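PDB 3MEB: aspartate aminotransferase from Giardia lamblia, which probably catalyses the reversible transamination between L-aspartate and 2-oxoglutarate, giving oxaloacetate and L-glutamate, with pyridoxal 5'-phosphate as cofactor. Local coordinates for residues A[279-283]-A[284-288]; A[90-94]-A[95-99]; A[331-334]-A[335-339]. All coordinates share one frame; numbering follows the deposited sequence.

Interaction 1: A[279-283]-A[284-288]; sequences FGLYG and ERIGC. With SO4 (sulfate ion), chain E.
Arg285 NH1 is gripped from two directions, by the carbonyl of Tyr282 and by a sulfate ion, in the loop that leads into strand 287-292 of the mixed sheet of this pyridoxal-phosphate-dependent aminotransferase. The bond from Arg285 NH1 to Tyr282 O is 2.8 Å long and lies in the carbonyl plane, with the oxygen also at the edge of the guanidinium and close to its plane. The bond from Arg285 NH1 to sulfate O3, likewise 2.8 Å, is nearly straight (171°). Beside it, Arg285 NH2 donates to sulfate O4 at 2.8 Å, and a weak bond from NH2 to O3 completes a forked, edge-on grip. Bends at chi2 (-52°) and chi3 (-59°) carry CD and the guanidinium back over the loop, Arg285 CD lying 3.5 Å from Tyr282 O. Since Tyr282 O holds one corner, the loop itself should help to fix the rotation of the guanidinium. Arg285 is itself a pyridoxal phosphate-binding residue. Ser127, Thr129, Ser274 and Ser276 of the same pocket, and Tyr90 of the second subunit, also bond the sulfate, so the anion occupies a site consistent with phosphate binding.

Next to the arginine in sequence, a turn runs from Leu281 to Glu284. Glu284 N donates to Leu281 O over 2.9 Å, but from well above the carbonyl plane. Leu281 O also accepts from water 1 at 2.7 Å, and the water accepts from Ile286 N, bridging the turn to the approach of the strand. The Glu284 carboxylate leads away from the turn to the subunit interface, where OE2 makes a salt bridge with Lys88 of the second subunit. On the apolar side Leu281 and Ile286 lie side by side and point the same way, Leu281 CD1 resting 3.7 Å from Ile286 CG2.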
loop_
_atom_site.group_PDB
_atom_site.type_symbol
_atom_site.label_atom_id
_atom_site.label_comp_id
_atom_site.label_asym_id
_atom_site.label_seq_id
_atom_site.Cartn_x
_atom_site.Cartn_y
_atom_site.Cartn_z
ATOM N N PHE A 279 -14.772 10.554 2.534
ATOM C CA PHE A 279 -15.424 9.866 1.417
ATOM C C PHE A 279 -15.973 8.504 1.797
ATOM O O PHE A 279 -16.593 7.862 0.964
ATOM C CB PHE A 279 -14.495 9.685 0.211
ATOM C CG PHE A 279 -14.237 10.949 -0.567
ATOM C CD1 PHE A 279 -13.265 11.858 -0.145
ATOM C CD2 PHE A 279 -14.935 11.223 -1.722
ATOM C CE1 PHE A 279 -13.015 13.017 -0.876
ATOM C CE2 PHE A 279 -14.697 12.375 -2.460
ATOM C CZ PHE A 279 -13.732 13.264 -2.061
ATOM N N GLY A 280 -15.717 8.047 3.018
ATOM C CA GLY A 280 -16.117 6.693 3.435
ATOM C C GLY A 280 -15.396 5.579 2.642
ATOM O O GLY A 280 -15.961 4.499 2.406
ATOM N N LEU A 281 -14.136 5.828 2.258
ATOM C CA LEU A 281 -13.398 4.876 1.426
ATOM C C LEU A 281 -12.356 4.106 2.243
ATOM O O LEU A 281 -11.346 3.682 1.696
ATOM C CB LEU A 281 -12.756 5.570 0.208
ATOM C CG LEU A 281 -13.747 6.336 -0.672
ATOM C CD1 LEU A 281 -12.998 7.106 -1.744
ATOM C CD2 LEU A 281 -14.762 5.404 -1.301
ATOM N N TYR A 282 -12.625 3.956 3.544
ATOM C CA TYR A 282 -11.777 3.207 4.494
ATOM C C TYR A 282 -10.900 2.114 3.869
ATOM O O TYR A 282 -9.659 2.200 3.880
ATOM C CB TYR A 282 -12.658 2.561 5.584
ATOM C CG TYR A 282 -13.589 3.554 6.263
ATOM C CD1 TYR A 282 -13.151 4.291 7.352
ATOM C CD2 TYR A 282 -14.893 3.761 5.799
ATOM C CE1 TYR A 282 -13.958 5.201 7.960
ATOM C CE2 TYR A 282 -15.708 4.681 6.407
ATOM C CZ TYR A 282 -15.223 5.405 7.494
ATOM O OH TYR A 282 -16.002 6.336 8.109
ATOM N N GLY A 283 -11.552 1.073 3.365
ATOM C CA GLY A 283 -10.848 -0.068 2.763
ATOM C C GLY A 283 -10.174 0.075 1.394
ATOM O O GLY A 283 -9.318 -0.738 1.081
ATOM N N GLU A 284 -10.541 1.086 0.589
ATOM C CA GLU A 284 -9.873 1.342 -0.692
ATOM C C GLU A 284 -8.421 1.816 -0.525
ATOM O O GLU A 284 -7.629 1.698 -1.460
ATOM C CB GLU A 284 -10.610 2.389 -1.543
ATOM C CG GLU A 284 -12.088 2.074 -1.778
ATOM C CD GLU A 284 -12.341 0.931 -2.713
ATOM O OE1 GLU A 284 -11.392 0.346 -3.246
ATOM O OE2 GLU A 284 -13.528 0.631 -2.954
ATOM N N ARG A 285 -8.100 2.363 0.641
ATOM C CA ARG A 285 -6.748 2.857 0.968
ATOM C C ARG A 285 -6.268 4.010 0.057
ATOM O O ARG A 285 -5.261 3.901 -0.680
ATOM C CB ARG A 285 -5.725 1.708 0.945
ATOM C CG ARG A 285 -6.157 0.424 1.640
ATOM C CD ARG A 285 -6.653 0.608 3.084
ATOM N NE ARG A 285 -5.651 1.205 3.941
ATOM C CZ ARG A 285 -5.863 2.258 4.726
ATOM N NH1 ARG A 285 -7.054 2.834 4.756
ATOM N NH2 ARG A 285 -4.885 2.740 5.491
ATOM N N ILE A 286 -6.986 5.113 0.132
ATOM C CA ILE A 286 -6.795 6.223 -0.785
ATOM C C ILE A 286 -6.553 7.499 -0.008
ATOM O O ILE A 286 -7.333 7.885 0.881
ATOM C CB ILE A 286 -7.937 6.381 -1.840
ATOM C CG1 ILE A 286 -7.599 7.509 -2.827
ATOM C CG2 ILE A 286 -9.358 6.646 -1.197
ATOM C CD1 ILE A 286 -6.298 7.304 -3.653
ATOM N N GLY A 287 -5.414 8.121 -0.319
ATOM C CA GLY A 287 -5.012 9.378 0.280
ATOM C C GLY A 287 -3.939 10.035 -0.561
ATOM O O GLY A 287 -3.604 9.549 -1.638
ATOM N N CYS A 288 -3.405 11.153 -0.063
ATOM C CA CYS A 288 -2.386 11.913 -0.782
ATOM C C CYS A 288 -1.446 12.585 0.201
ATOM O O CYS A 288 -1.899 13.090 1.256
ATOM C CB CYS A 288 -3.038 12.977 -1.646
ATOM S SG CYS A 288 -1.988 13.670 -2.956
HETATM S S SO4 E . -6.165 5.691 7.234
HETATM O O1 SO4 E . -6.115 7.090 6.880
HETATM O O2 SO4 E . -6.478 5.629 8.643
HETATM O O3 SO4 E . -7.248 5.016 6.522
HETATM O O4 SO4 E . -4.873 5.067 7.031
HETATM O O HOH W 1 -9.083 4.975 2.269
#

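Interaction 2: A[90-94]-A[95-99]; sequences YPPVA and GFPLF
The side chains of Pro92 and Phe96 cross at about a right angle, with Pro92 CD 3.7 Å from Phe96 CD1. Pro91 joins from the neighbouring position, its CB 3.7 Å from Phe96 CE1. Both prolines meet the aromatic ring obliquely and share one of its atoms, since Pro92 CD also comes within 3.8 Å of Phe96 CE1. The CB of Phe96 is directed away from the prolines; CG set beside the backbone N (chi1 -56°) brings the ring back against them.

The packing flanks a type I beta turn from Pro92 to Gly95, closed by the bond from Gly95 N to Pro92 O, which measures 2.9 Å and is bent (137°), the donor standing above the carbonyl plane. At the backbone angles of Gly95 (phi 115°) a CB would clash with Ala94 O, so the position calls for glycine. Tyr90, at the start of the loop, reaches the second subunit, where it meets Tyr282 edge-to-face and its OH bonds a sulfate, consistent with its being a pyridoxal phosphate-binding residue.

Around this packing, helix 97-108 starts immediately after Phe96, the N-cap residue. Helix 327-337 supplies Tyr331, whose ring is almost parallel to that of Phe96. Val93 and Ala94 face helix 300-319, and Ala94 is bonded through its backbone to Gln124 of edge strand 120-125.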
loop_
_atom_site.group_PDB
_atom_site.type_symbol
_atom_site.label_atom_id
_atom_site.label_comp_id
_atom_site.label_asym_id
_atom_site.label_seq_id
_atom_site.Cartn_x
_atom_site.Cartn_y
_atom_site.Cartn_z
ATOM N N TYR A 90 -1.181 -0.207 -14.435
ATOM C CA TYR A 90 -0.438 0.499 -13.414
ATOM C C TYR A 90 -0.704 2.008 -13.604
ATOM O O TYR A 90 -0.562 2.507 -14.713
ATOM C CB TYR A 90 1.047 0.257 -13.536
ATOM C CG TYR A 90 1.548 -1.130 -13.199
ATOM C CD1 TYR A 90 1.358 -1.688 -11.924
ATOM C CD2 TYR A 90 2.264 -1.870 -14.142
ATOM C CE1 TYR A 90 1.875 -2.950 -11.593
ATOM C CE2 TYR A 90 2.788 -3.130 -13.825
ATOM C CZ TYR A 90 2.579 -3.662 -12.559
ATOM O OH TYR A 90 3.075 -4.895 -12.284
ATOM N N PRO A 91 -1.079 2.717 -12.521
ATOM C CA PRO A 91 -1.189 4.165 -12.651
ATOM C C PRO A 91 0.166 4.852 -12.710
ATOM O O PRO A 91 1.226 4.211 -12.519
ATOM C CB PRO A 91 -1.908 4.569 -11.356
ATOM C CG PRO A 91 -1.366 3.586 -10.346
ATOM C CD PRO A 91 -1.242 2.284 -11.118
ATOM N N PRO A 92 0.145 6.149 -13.036
ATOM C CA PRO A 92 1.366 6.917 -12.958
ATOM C C PRO A 92 1.891 6.839 -11.542
ATOM O O PRO A 92 1.100 6.774 -10.592
ATOM C CB PRO A 92 0.915 8.337 -13.338
ATOM C CG PRO A 92 -0.302 8.174 -14.087
ATOM C CD PRO A 92 -0.962 6.900 -13.649
ATOM N N VAL A 93 3.211 6.828 -11.377
ATOM C CA VAL A 93 3.785 6.584 -10.057
ATOM C C VAL A 93 3.288 7.600 -8.956
ATOM O O VAL A 93 3.128 7.213 -7.797
ATOM C CB VAL A 93 5.345 6.495 -10.117
ATOM C CG1 VAL A 93 5.811 5.177 -10.818
ATOM C CG2 VAL A 93 5.923 7.689 -10.849
ATOM N N ALA A 94 3.077 8.872 -9.303
ATOM C CA ALA A 94 2.603 9.884 -8.342
ATOM C C ALA A 94 1.089 9.837 -8.191
ATOM O O ALA A 94 0.543 10.388 -7.264
ATOM C CB ALA A 94 3.039 11.299 -8.762
ATOM N N GLY A 95 0.416 9.153 -9.099
ATOM C CA GLY A 95 -1.044 9.031 -9.086
ATOM C C GLY A 95 -1.635 9.709 -10.291
ATOM O O GLY A 95 -0.950 10.487 -10.958
ATOM N N PHE A 96 -2.900 9.438 -10.591
ATOM C CA PHE A 96 -3.547 10.133 -11.720
ATOM C C PHE A 96 -3.551 11.656 -11.534
ATOM O O PHE A 96 -3.984 12.136 -10.495
ATOM C CB PHE A 96 -5.006 9.691 -11.908
ATOM C CG PHE A 96 -5.181 8.212 -12.080
ATOM C CD1 PHE A 96 -4.541 7.532 -13.110
ATOM C CD2 PHE A 96 -5.998 7.490 -11.206
ATOM C CE1 PHE A 96 -4.683 6.118 -13.235
ATOM C CE2 PHE A 96 -6.153 6.109 -11.324
ATOM C CZ PHE A 96 -5.504 5.419 -12.342
ATOM N N PRO A 97 -3.184 12.414 -12.573
ATOM C CA PRO A 97 -3.231 13.885 -12.429
ATOM C C PRO A 97 -4.570 14.439 -11.969
ATOM O O PRO A 97 -4.578 15.306 -11.121
ATOM C CB PRO A 97 -2.893 14.371 -13.824
ATOM C CG PRO A 97 -1.943 13.297 -14.339
ATOM C CD PRO A 97 -2.570 12.015 -13.846
ATOM N N LEU A 98 -5.692 13.942 -12.509
ATOM C CA LEU A 98 -7.033 14.348 -12.018
ATOM C C LEU A 98 -7.248 14.107 -10.521
ATOM O O LEU A 98 -7.839 14.930 -9.861
ATOM C CB LEU A 98 -8.147 13.671 -12.830
ATOM C CG LEU A 98 -8.317 14.120 -14.285
ATOM C CD1 LEU A 98 -9.363 13.235 -15.062
ATOM C CD2 LEU A 98 -8.686 15.593 -14.345
ATOM N N PHE A 99 -6.764 12.988 -9.991
ATOM C CA PHE A 99 -6.823 12.706 -8.564
ATOM C C PHE A 99 -5.960 13.715 -7.791
ATOM O O PHE A 99 -6.413 14.335 -6.818
ATOM C CB PHE A 99 -6.407 11.260 -8.227
ATOM C CG PHE A 99 -6.159 11.048 -6.762
ATOM C CD1 PHE A 99 -7.225 10.873 -5.892
ATOM C CD2 PHE A 99 -4.873 11.084 -6.244
ATOM C CE1 PHE A 99 -7.022 10.749 -4.550
ATOM C CE2 PHE A 99 -4.651 10.922 -4.910
ATOM C CZ PHE A 99 -5.708 10.758 -4.043
#

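Interaction 3: A[331-334]-A[335-339]; sequences YIVQ and VIVHD
Ile332 and Ile336 lie side by side on one face of helix 327-337, pointing the same way, and Ile332 CG2 touches Ile336 CD1 at 3.8 Å. This is the tightly packed side of the last turns of the helix: both isoleucines are buried, and Ile336 CG1 also sits 3.4 Å from Ile332 O. The N atoms of Val335, Ile336, Val337 and His338 bond the carbonyls four residues earlier, the i to i+4 pattern of an alpha-helix, here at its C-terminal end. Val333 and Val337 are spaced more widely, Val333 CG1 to Val337 CG2 4.3 Å, although Val337 CG2 comes within 3.3 Å of Val333 O.

The loose side is the C-terminal end, where His338 is exposed to solvent. Gln334 O meets the edge of the imidazole, with His338 CD2 only 3.1 Å away and near the ring plane. NE2, the atom next to CD2, bonds Leu98 O. Gln334, by contrast, is buried: its chi1 (82°) puts Gln334 CG 3.2 Å from Val335 N, and the extended chain beyond packs on Phe96, Leu98 and Phe99. The helix then ends, and Asp339 N-caps the next one, OD1 bonding Leu342 N.

Among its neighbours, helix 327-337 turns Ile332 and Val335 to helix 70-81, Val337 and His338 to helix 97-108, and Val335 and Ile336 to helix 340-370.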
loop_
_atom_site.group_PDB
_atom_site.type_symbol
_atom_site.label_atom_id
_atom_site.label_comp_id
_atom_site.label_asym_id
_atom_site.label_seq_id
_atom_site.Cartn_x
_atom_site.Cartn_y
_atom_site.Cartn_z
ATOM N N TYR A 331 -9.853 6.771 -8.530
ATOM C CA TYR A 331 -10.956 6.919 -9.499
ATOM C C TYR A 331 -12.216 7.499 -8.842
ATOM O O TYR A 331 -12.817 8.489 -9.331
ATOM C CB TYR A 331 -11.263 5.552 -10.127
ATOM C CG TYR A 331 -10.322 5.022 -11.221
ATOM C CD1 TYR A 331 -9.590 5.869 -12.046
ATOM C CD2 TYR A 331 -10.263 3.644 -11.489
ATOM C CE1 TYR A 331 -8.774 5.352 -13.086
ATOM C CE2 TYR A 331 -9.478 3.133 -12.495
ATOM C CZ TYR A 331 -8.725 3.971 -13.296
ATOM O OH TYR A 331 -7.969 3.407 -14.310
ATOM N N ILE A 332 -12.599 6.964 -7.683
ATOM C CA ILE A 332 -13.813 7.480 -7.028
ATOM C C ILE A 332 -13.662 8.973 -6.699
ATOM O O ILE A 332 -14.528 9.775 -7.040
ATOM C CB ILE A 332 -14.200 6.638 -5.785
ATOM C CG1 ILE A 332 -14.545 5.193 -6.255
ATOM C CG2 ILE A 332 -15.386 7.264 -4.978
ATOM C CD1 ILE A 332 -14.695 4.208 -5.087
ATOM N N VAL A 333 -12.560 9.333 -6.038
ATOM C CA VAL A 333 -12.338 10.708 -5.620
ATOM C C VAL A 333 -12.304 11.690 -6.790
ATOM O O VAL A 333 -12.948 12.757 -6.743
ATOM C CB VAL A 333 -11.050 10.823 -4.773
ATOM C CG1 VAL A 333 -10.706 12.285 -4.466
ATOM C CG2 VAL A 333 -11.193 10.002 -3.521
ATOM N N GLN A 334 -11.576 11.345 -7.846
ATOM C CA GLN A 334 -11.431 12.238 -8.966
ATOM C C GLN A 334 -12.757 12.398 -9.725
ATOM O O GLN A 334 -13.095 13.494 -10.174
ATOM C CB GLN A 334 -10.281 11.768 -9.880
ATOM C CG GLN A 334 -10.583 10.671 -10.871
ATOM C CD GLN A 334 -9.316 10.254 -11.592
ATOM O OE1 GLN A 334 -8.227 10.275 -10.999
ATOM N NE2 GLN A 334 -9.434 9.910 -12.878
ATOM N N VAL A 335 -13.499 11.303 -9.854
ATOM C CA VAL A 335 -14.801 11.356 -10.545
ATOM C C VAL A 335 -15.806 12.285 -9.796
ATOM O O VAL A 335 -16.571 13.050 -10.417
ATOM C CB VAL A 335 -15.374 9.938 -10.755
ATOM C CG1 VAL A 335 -16.923 9.983 -11.105
ATOM C CG2 VAL A 335 -14.556 9.191 -11.862
ATOM N N ILE A 336 -15.822 12.193 -8.482
ATOM C CA ILE A 336 -16.656 13.045 -7.649
ATOM C C ILE A 336 -16.220 14.514 -7.788
ATOM O O ILE A 336 -17.033 15.395 -8.113
ATOM C CB ILE A 336 -16.629 12.598 -6.153
ATOM C CG1 ILE A 336 -17.383 11.264 -5.996
ATOM C CG2 ILE A 336 -17.281 13.676 -5.258
ATOM C CD1 ILE A 336 -17.251 10.542 -4.647
ATOM N N VAL A 337 -14.943 14.773 -7.535
ATOM C CA VAL A 337 -14.470 16.160 -7.402
ATOM C C VAL A 337 -14.574 16.986 -8.705
ATOM O O VAL A 337 -14.851 18.184 -8.680
ATOM C CB VAL A 337 -13.048 16.200 -6.816
ATOM C CG1 VAL A 337 -12.434 17.615 -6.954
ATOM C CG2 VAL A 337 -13.097 15.757 -5.378
ATOM N N HIS A 338 -14.407 16.338 -9.846
ATOM C CA HIS A 338 -14.444 17.047 -11.132
ATOM C C HIS A 338 -15.833 17.084 -11.767
ATOM O O HIS A 338 -15.968 17.568 -12.885
ATOM C CB HIS A 338 -13.436 16.385 -12.098
ATOM C CG HIS A 338 -12.010 16.582 -11.678
ATOM N ND1 HIS A 338 -11.306 17.722 -11.995
ATOM C CD2 HIS A 338 -11.168 15.802 -10.961
ATOM C CE1 HIS A 338 -10.080 17.623 -11.506
ATOM N NE2 HIS A 338 -9.973 16.467 -10.869
ATOM N N ASP A 339 -16.849 16.545 -11.093
ATOM C CA ASP A 339 -18.233 16.679 -11.574
ATOM C C ASP A 339 -18.964 17.612 -10.594
ATOM O O ASP A 339 -19.063 17.317 -9.408
ATOM C CB ASP A 339 -18.897 15.311 -11.674
ATOM C CG ASP A 339 -20.277 15.371 -12.224
ATOM O OD1 ASP A 339 -21.193 15.740 -11.474
ATOM O OD2 ASP A 339 -20.458 15.002 -13.411
#

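How the interactions relate
Along the chain the order is interaction 2, interaction 1, interaction 3, yet in space they form a compact cluster: the centre of interaction 1 is about 15 Å from that of interaction 2 and about 13 Å from that of interaction 3, and the latter two are also about 13 Å apart. Each touches the other two. Phe99 CZ, at the start of helix 97-108, packs 3.5 Å from Ile286 CD1, while Phe279 and Leu281 lean on Ile336 and Val333 of helix 327-337. These two helices thus back the loop that carries Arg285 of the cofactor pocket. All three reach the second subunit of the homodimer, interaction 3 only through Ile332.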